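PDB 6BXS: mitochondrial association factor 1 from Toxoplasma gondii, which is encoded at a locus required for direct manipulation of host mitochondria by the parasite, and probably has a macro domain fold related to ADP-ribose-binding modules. Local coordinates for residues A125-I129 with L191-A196; Y169-P173 with A185-T189. Numbering follows the deposited sequence.

Interaction 1. Residues A125-I129 with L191-A196; sequences AYVAI and LGIVGA
Build residues 125-129 as the end of a strand running into a loop: Ala125, Tyr126 and Val127 are extended (Tyr126 phi/psi -163/132), Ala128 turns to helical values (-75/-36), and Ile129 is extended again. Residues 191-196 are regular alpha helix, with Gly195 N bonded to Leu191 O at 2.7 Å and Ala196 N to Gly192 O at 2.9 Å. The closest CA pair joins Tyr126 and Ala196 at 5.6 Å, an approach made possible by small helix residues.

Tyr126 dominates, with 77 of the 234 Å² buried in total. Its CB points toward the helix, and chi1 t (178°) with chi2 of -76° lays one ring face over Gly195: Gly195 CA stands 4.3 Å from the ring centroid, 25° off the normal, a CH-pi contact. A CB on Gly195 would fall just 2.7 Å from Tyr126 CE1 and also clash with Leu191 O, so only a residue without one lets the ring lie this close. Tyr126 CD1 also meets Gly192 O at 3.6 Å, while Tyr126 CB packs on Ala196 CB at 3.9 Å.

This is one side of an alpha/beta/alpha sandwich, consistent with a macro domain: Tyr126 faces helix 179-202 and also touches Phe248 of helix 230-248, whereas Ala125 and Val127 point away and meet helix 83-103 across the sheet.

Beyond the strand, Ala128 points toward the helix and sets its CB 3.7 Å from Leu191 CB, with Gly192 N at 4.3 Å from Ala128 CB. Leu191 adopts the mt rotamer (chi1 -77°, chi2 179°), and its side chain also touches Phe248.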
ATOM      1  N   ALA A 125       1.875   0.748 -12.381  1.00 17.18           N
ATOM      2  CA  ALA A 125       0.823  -0.145 -11.916  1.00 18.26           C
ATOM      3  C   ALA A 125       1.223  -1.603 -12.123  1.00 24.68           C
ATOM      4  O   ALA A 125       2.081  -1.914 -12.949  1.00 20.75           O
ATOM      5  CB  ALA A 125      -0.482   0.154 -12.618  1.00 21.31           C
ATOM      6  N   TYR A 126       0.585  -2.489 -11.368  1.00 21.70           N
ATOM      7  CA  TYR A 126       0.929  -3.904 -11.367  1.00 20.75           C
ATOM      8  C   TYR A 126      -0.217  -4.695 -10.752  1.00 20.61           C
ATOM      9  O   TYR A 126      -0.736  -4.323  -9.699  1.00 25.69           O
ATOM     10  CB  TYR A 126       2.234  -4.126 -10.586  1.00 23.25           C
ATOM     11  CG  TYR A 126       2.703  -5.567 -10.465  1.00 23.10           C
ATOM     12  CD1 TYR A 126       2.095  -6.450  -9.579  1.00 23.24           C
ATOM     13  CD2 TYR A 126       3.780  -6.029 -11.206  1.00 25.05           C
ATOM     14  CE1 TYR A 126       2.528  -7.759  -9.460  1.00 18.65           C
ATOM     15  CE2 TYR A 126       4.223  -7.336 -11.091  1.00 25.47           C
ATOM     16  CZ  TYR A 126       3.594  -8.196 -10.216  1.00 23.65           C
ATOM     17  OH  TYR A 126       4.033  -9.497 -10.096  1.00 25.08           O
ATOM     18  N   VAL A 127      -0.626  -5.768 -11.422  1.00 20.27           N
ATOM     19  CA  VAL A 127      -1.584  -6.709 -10.852  1.00 22.67           C
ATOM     20  C   VAL A 127      -1.051  -8.130 -10.959  1.00 21.32           C
ATOM     21  O   VAL A 127      -0.556  -8.541 -12.005  1.00 20.28           O
ATOM     22  CB  VAL A 127      -2.967  -6.635 -11.541  1.00 20.37           C
ATOM     23  CG1 VAL A 127      -3.714  -5.388 -11.104  1.00 22.76           C
ATOM     24  CG2 VAL A 127      -2.831  -6.695 -13.056  1.00 26.37           C
ATOM     25  N   ALA A 128      -1.146  -8.869  -9.861  1.00 20.30           N
ATOM     26  CA  ALA A 128      -0.758 -10.270  -9.846  1.00 24.50           C
ATOM     27  C   ALA A 128      -1.818 -11.100 -10.560  1.00 24.06           C
ATOM     28  O   ALA A 128      -1.507 -12.075 -11.248  1.00 22.01           O
ATOM     29  CB  ALA A 128      -0.565 -10.754  -8.419  1.00 24.00           C
ATOM     30  N   ILE A 129      -3.073 -10.695 -10.387  1.00 24.22           N
ATOM     31  CA  ILE A 129      -4.207 -11.374 -11.003  1.00 24.38           C
ATOM     32  C   ILE A 129      -5.184 -10.342 -11.551  1.00 20.51           C
ATOM     33  O   ILE A 129      -5.459  -9.337 -10.901  1.00 20.86           O
ATOM     34  CB  ILE A 129      -4.937 -12.290  -9.994  1.00 23.36           C
ATOM     35  CG1 ILE A 129      -3.954 -13.283  -9.367  1.00 25.30           C
ATOM     36  CG2 ILE A 129      -6.091 -13.029 -10.675  1.00 25.69           C
ATOM     37  CD1 ILE A 129      -4.553 -14.141  -8.272  1.00 25.48           C
ATOM     38  N   LEU A 191       0.653  -9.721  -3.131  1.00 20.34           N
ATOM     39  CA  LEU A 191       1.543 -10.014  -4.250  1.00 22.71           C
ATOM     40  C   LEU A 191       1.714  -8.787  -5.142  1.00 22.01           C
ATOM     41  O   LEU A 191       2.790  -8.551  -5.691  1.00 25.54           O
ATOM     42  CB  LEU A 191       1.011 -11.187  -5.079  1.00 23.81           C
ATOM     43  CG  LEU A 191       1.190 -12.604  -4.527  1.00 22.56           C
ATOM     44  CD1 LEU A 191       0.579 -13.613  -5.487  1.00 25.20           C
ATOM     45  CD2 LEU A 191       2.657 -12.928  -4.288  1.00 22.09           C
ATOM     46  N   GLY A 192       0.645  -8.010  -5.288  1.00 22.63           N
ATOM     47  CA  GLY A 192       0.690  -6.794  -6.079  1.00 21.71           C
ATOM     48  C   GLY A 192       1.628  -5.761  -5.485  1.00 21.70           C
ATOM     49  O   GLY A 192       2.402  -5.123  -6.199  1.00 21.02           O
ATOM     50  N   ILE A 193       1.558  -5.600  -4.169  1.00 17.26           N
ATOM     51  CA  ILE A 193       2.403  -4.650  -3.457  1.00 20.43           C
ATOM     52  C   ILE A 193       3.880  -5.033  -3.555  1.00 21.96           C
ATOM     53  O   ILE A 193       4.715  -4.227  -3.961  1.00 18.29           O
ATOM     54  CB  ILE A 193       1.999  -4.565  -1.972  1.00 23.36           C
ATOM     55  CG1 ILE A 193       0.570  -4.032  -1.840  1.00 22.89           C
ATOM     56  CG2 ILE A 193       2.954  -3.662  -1.198  1.00 24.67           C
ATOM     57  CD1 ILE A 193      -0.096  -4.390  -0.530  1.00 30.22           C
ATOM     58  N   VAL A 194       4.192  -6.266  -3.175  1.00 17.03           N
ATOM     59  CA  VAL A 194       5.571  -6.738  -3.161  1.00 21.55           C
ATOM     60  C   VAL A 194       6.095  -6.929  -4.582  1.00 22.91           C
ATOM     61  O   VAL A 194       7.273  -6.695  -4.856  1.00 19.72           O
ATOM     62  CB  VAL A 194       5.694  -8.059  -2.376  1.00 22.77           C
ATOM     63  CG1 VAL A 194       7.140  -8.549  -2.351  1.00 20.42           C
ATOM     64  CG2 VAL A 194       5.172  -7.876  -0.954  1.00 18.31           C
ATOM     65  N   GLY A 195       5.214  -7.346  -5.486  1.00 23.37           N
ATOM     66  CA  GLY A 195       5.582  -7.521  -6.878  1.00 23.02           C
ATOM     67  C   GLY A 195       5.882  -6.197  -7.554  1.00 20.97           C
ATOM     68  O   GLY A 195       6.837  -6.084  -8.326  1.00 18.66           O
ATOM     69  N   ALA A 196       5.063  -5.192  -7.262  1.00 19.22           N
ATOM     70  CA  ALA A 196       5.259  -3.857  -7.815  1.00 18.94           C
ATOM     71  C   ALA A 196       6.612  -3.293  -7.393  1.00 22.67           C
ATOM     72  O   ALA A 196       7.350  -2.745  -8.213  1.00 21.81           O
ATOM     73  CB  ALA A 196       4.142  -2.928  -7.373  1.00 18.68           C
TER

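Interaction 2. Residues Y169-P173 with A185-T189; sequences YTVAP and AYKAT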
ATOM      1  N   TYR A 169      -0.449   2.664  -3.727  1.00 17.81           N
ATOM      2  CA  TYR A 169      -1.899   2.747  -3.608  1.00 18.12           C
ATOM      3  C   TYR A 169      -2.438   1.378  -3.991  1.00 17.50           C
ATOM      4  O   TYR A 169      -2.112   0.859  -5.059  1.00 20.57           O
ATOM      5  CB  TYR A 169      -2.454   3.856  -4.513  1.00 17.28           C
ATOM      6  CG  TYR A 169      -3.955   4.092  -4.445  1.00 21.29           C
ATOM      7  CD1 TYR A 169      -4.854   3.181  -4.989  1.00 21.90           C
ATOM      8  CD2 TYR A 169      -4.469   5.252  -3.875  1.00 22.18           C
ATOM      9  CE1 TYR A 169      -6.220   3.408  -4.945  1.00 17.62           C
ATOM     10  CE2 TYR A 169      -5.836   5.487  -3.827  1.00 19.93           C
ATOM     11  CZ  TYR A 169      -6.705   4.562  -4.365  1.00 19.05           C
ATOM     12  OH  TYR A 169      -8.064   4.787  -4.321  1.00 20.28           O
ATOM     13  N   THR A 170      -3.232   0.781  -3.108  1.00 15.37           N
ATOM     14  CA  THR A 170      -3.752  -0.561  -3.344  1.00 19.02           C
ATOM     15  C   THR A 170      -5.197  -0.680  -2.875  1.00 22.05           C
ATOM     16  O   THR A 170      -5.641   0.055  -1.989  1.00 27.57           O
ATOM     17  CB  THR A 170      -2.884  -1.640  -2.641  1.00 23.56           C
ATOM     18  OG1 THR A 170      -3.189  -2.929  -3.185  1.00 26.85           O
ATOM     19  CG2 THR A 170      -3.109  -1.651  -1.129  1.00 24.75           C
ATOM     20  N   VAL A 171      -5.922  -1.614  -3.483  1.00 21.03           N
ATOM     21  CA  VAL A 171      -7.345  -1.801  -3.220  1.00 25.17           C
ATOM     22  C   VAL A 171      -7.592  -3.158  -2.575  1.00 21.61           C
ATOM     23  O   VAL A 171      -7.398  -4.200  -3.201  1.00 24.66           O
ATOM     24  CB  VAL A 171      -8.173  -1.692  -4.516  1.00 22.87           C
ATOM     25  CG1 VAL A 171      -9.657  -1.905  -4.237  1.00 23.46           C
ATOM     26  CG2 VAL A 171      -7.950  -0.340  -5.178  1.00 23.71           C
ATOM     27  N   ALA A 172      -8.034  -3.131  -1.322  1.00 22.50           N
ATOM     28  CA  ALA A 172      -8.239  -4.344  -0.542  1.00 22.96           C
ATOM     29  C   ALA A 172      -9.641  -4.906  -0.753  1.00 23.88           C
ATOM     30  O   ALA A 172     -10.569  -4.159  -1.063  1.00 21.06           O
ATOM     31  CB  ALA A 172      -8.002  -4.060   0.931  1.00 23.40           C
ATOM     32  N   PRO A 173      -9.805  -6.227  -0.575  1.00 21.68           N
ATOM     33  CA  PRO A 173     -11.126  -6.847  -0.727  1.00 23.72           C
ATOM     34  C   PRO A 173     -12.083  -6.460   0.394  1.00 21.55           C
ATOM     35  O   PRO A 173     -11.656  -6.305   1.538  1.00 18.51           O
ATOM     36  CB  PRO A 173     -10.817  -8.345  -0.687  1.00 23.66           C
ATOM     37  CG  PRO A 173      -9.564  -8.448   0.099  1.00 23.33           C
ATOM     38  CD  PRO A 173      -8.771  -7.217  -0.226  1.00 23.46           C
ATOM     39  N   ALA A 185      -8.226 -12.971  -2.680  1.00 22.81           N
ATOM     40  CA  ALA A 185      -8.059 -11.586  -3.118  1.00 22.83           C
ATOM     41  C   ALA A 185      -6.989 -10.876  -2.290  1.00 22.73           C
ATOM     42  O   ALA A 185      -6.225 -10.061  -2.808  1.00 21.65           O
ATOM     43  CB  ALA A 185      -9.387 -10.835  -3.028  1.00 24.73           C
ATOM     44  N   TYR A 186      -6.940 -11.195  -0.999  1.00 21.68           N
ATOM     45  CA  TYR A 186      -5.982 -10.577  -0.085  1.00 24.39           C
ATOM     46  C   TYR A 186      -4.549 -10.962  -0.451  1.00 23.29           C
ATOM     47  O   TYR A 186      -3.646 -10.124  -0.429  1.00 21.52           O
ATOM     48  CB  TYR A 186      -6.277 -10.983   1.363  1.00 23.81           C
ATOM     49  CG  TYR A 186      -5.939  -9.915   2.386  1.00 20.94           C
ATOM     50  CD1 TYR A 186      -4.621  -9.559   2.649  1.00 19.15           C
ATOM     51  CD2 TYR A 186      -6.942  -9.267   3.095  1.00 21.57           C
ATOM     52  CE1 TYR A 186      -4.315  -8.583   3.587  1.00 19.59           C
ATOM     53  CE2 TYR A 186      -6.645  -8.293   4.032  1.00 21.96           C
ATOM     54  CZ  TYR A 186      -5.332  -7.956   4.276  1.00 21.71           C
ATOM     55  OH  TYR A 186      -5.042  -6.987   5.211  1.00 22.22           O
ATOM     56  N   LYS A 187      -4.343 -12.233  -0.782  1.00 24.12           N
ATOM     57  CA  LYS A 187      -3.028 -12.710  -1.198  1.00 24.58           C
ATOM     58  C   LYS A 187      -2.611 -12.065  -2.514  1.00 24.60           C
ATOM     59  O   LYS A 187      -1.460 -11.663  -2.681  1.00 22.72           O
ATOM     60  CB  LYS A 187      -3.028 -14.230  -1.341  1.00 31.31           C
ATOM     61  CG  LYS A 187      -3.250 -14.974  -0.039  1.00 41.36           C
ATOM     62  CD  LYS A 187      -3.555 -16.439  -0.295  1.00 61.81           C
ATOM     63  CE  LYS A 187      -3.886 -17.173   0.990  1.00 50.23           C
ATOM     64  NZ  LYS A 187      -4.694 -18.397   0.757  1.00 55.01           N
ATOM     65  N   ALA A 188      -3.556 -11.982  -3.446  1.00 23.33           N
ATOM     66  CA  ALA A 188      -3.332 -11.331  -4.733  1.00 23.97           C
ATOM     67  C   ALA A 188      -2.922  -9.876  -4.538  1.00 20.12           C
ATOM     68  O   ALA A 188      -2.070  -9.356  -5.257  1.00 22.04           O
ATOM     69  CB  ALA A 188      -4.586 -11.413  -5.588  1.00 22.00           C
ATOM     70  N   THR A 189      -3.542  -9.225  -3.558  1.00 18.49           N
ATOM     71  CA  THR A 189      -3.250  -7.829  -3.257  1.00 21.16           C
ATOM     72  C   THR A 189      -1.829  -7.669  -2.709  1.00 23.43           C
ATOM     73  O   THR A 189      -1.094  -6.770  -3.118  1.00 22.24           O
ATOM     74  CB  THR A 189      -4.257  -7.255  -2.241  1.00 23.16           C
ATOM     75  OG1 THR A 189      -5.584  -7.358  -2.772  1.00 24.37           O
ATOM     76  CG2 THR A 189      -3.954  -5.794  -1.939  1.00 22.43           C
TER
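The backbone of residues 169-173 stays extended throughout, from Tyr169 (phi/psi -143/125) to Pro173 (-70/144), while residues 185-189 are a turn within helix 179-202, with Thr189 N bonded to Ala185 O at 2.9 Å. The two converge at the proline end, where Pro173 and Ala185 have the nearest CA atoms, 6.1 Å apart; Tyr169, at the other end, is out of reach of residues 185-189.

Pro173 gives the larger share of the strand-side surface, 73 of 238 Å² overall. Its CB packs on Ala185 CB at 3.7 Å, and its CG lies 4.0 Å from Tyr186 N and 4.1 Å from Tyr186 CD2, so the pyrrolidine sits against Ala185 and Tyr186, well inside helix 179-202. The Tyr186 hydroxyl reaches past this contact to bond Leu219 O.

Thr189, one turn further on, meets three residues. Its chi1 of -59° (m) turns OG1 back to donate to Ala185 O at 2.8 Å, which satisfies the hydroxyl within the helix. Thr189 OG1 also lies 3.7 Å from Val171 O and 4.1 Å from Pro173 CD, and Thr189 CG2 presses on Thr170 OG1 at 3.2 Å, a tight methyl-to-oxygen approach. Thr170 OG1 itself makes weak hydrogen bonds to Thr147 OG1, at the start of the neighbouring strand 147-152, and to Ala146 O just before it.

Strand 166-170 thus passes through a short connection into helix 179-202, whose chain later returns to the sheet as the parallel strand 213-216: the first half of a beta-alpha-beta crossover, as in the macro domain fold.

Both contacts dock helix 179-202 onto the same mixed sheet, and their centres lie 9 Å apart. Interaction 1 uses the end of strand 120-126 and interaction 2 that of strand 166-170, two parallel strands separated by the antiparallel strand 147-152. In chain order the segments run 125-129, 169-173, 185-189, 191-196, so both halves of interaction 2 fall between those of interaction 1, and a single residue parts the helical segments. Direct packing joins them: Ala128 CB to Ala188 O at 3.8 Å, Ile129 CD1 to Ala188 CB at 3.8 Å, and Ile193 CD1 to Thr170 CG2 at 4.1 Å. One helix thus packs across both strand ends, with Ala196 also touching Thr147 of the strand between them.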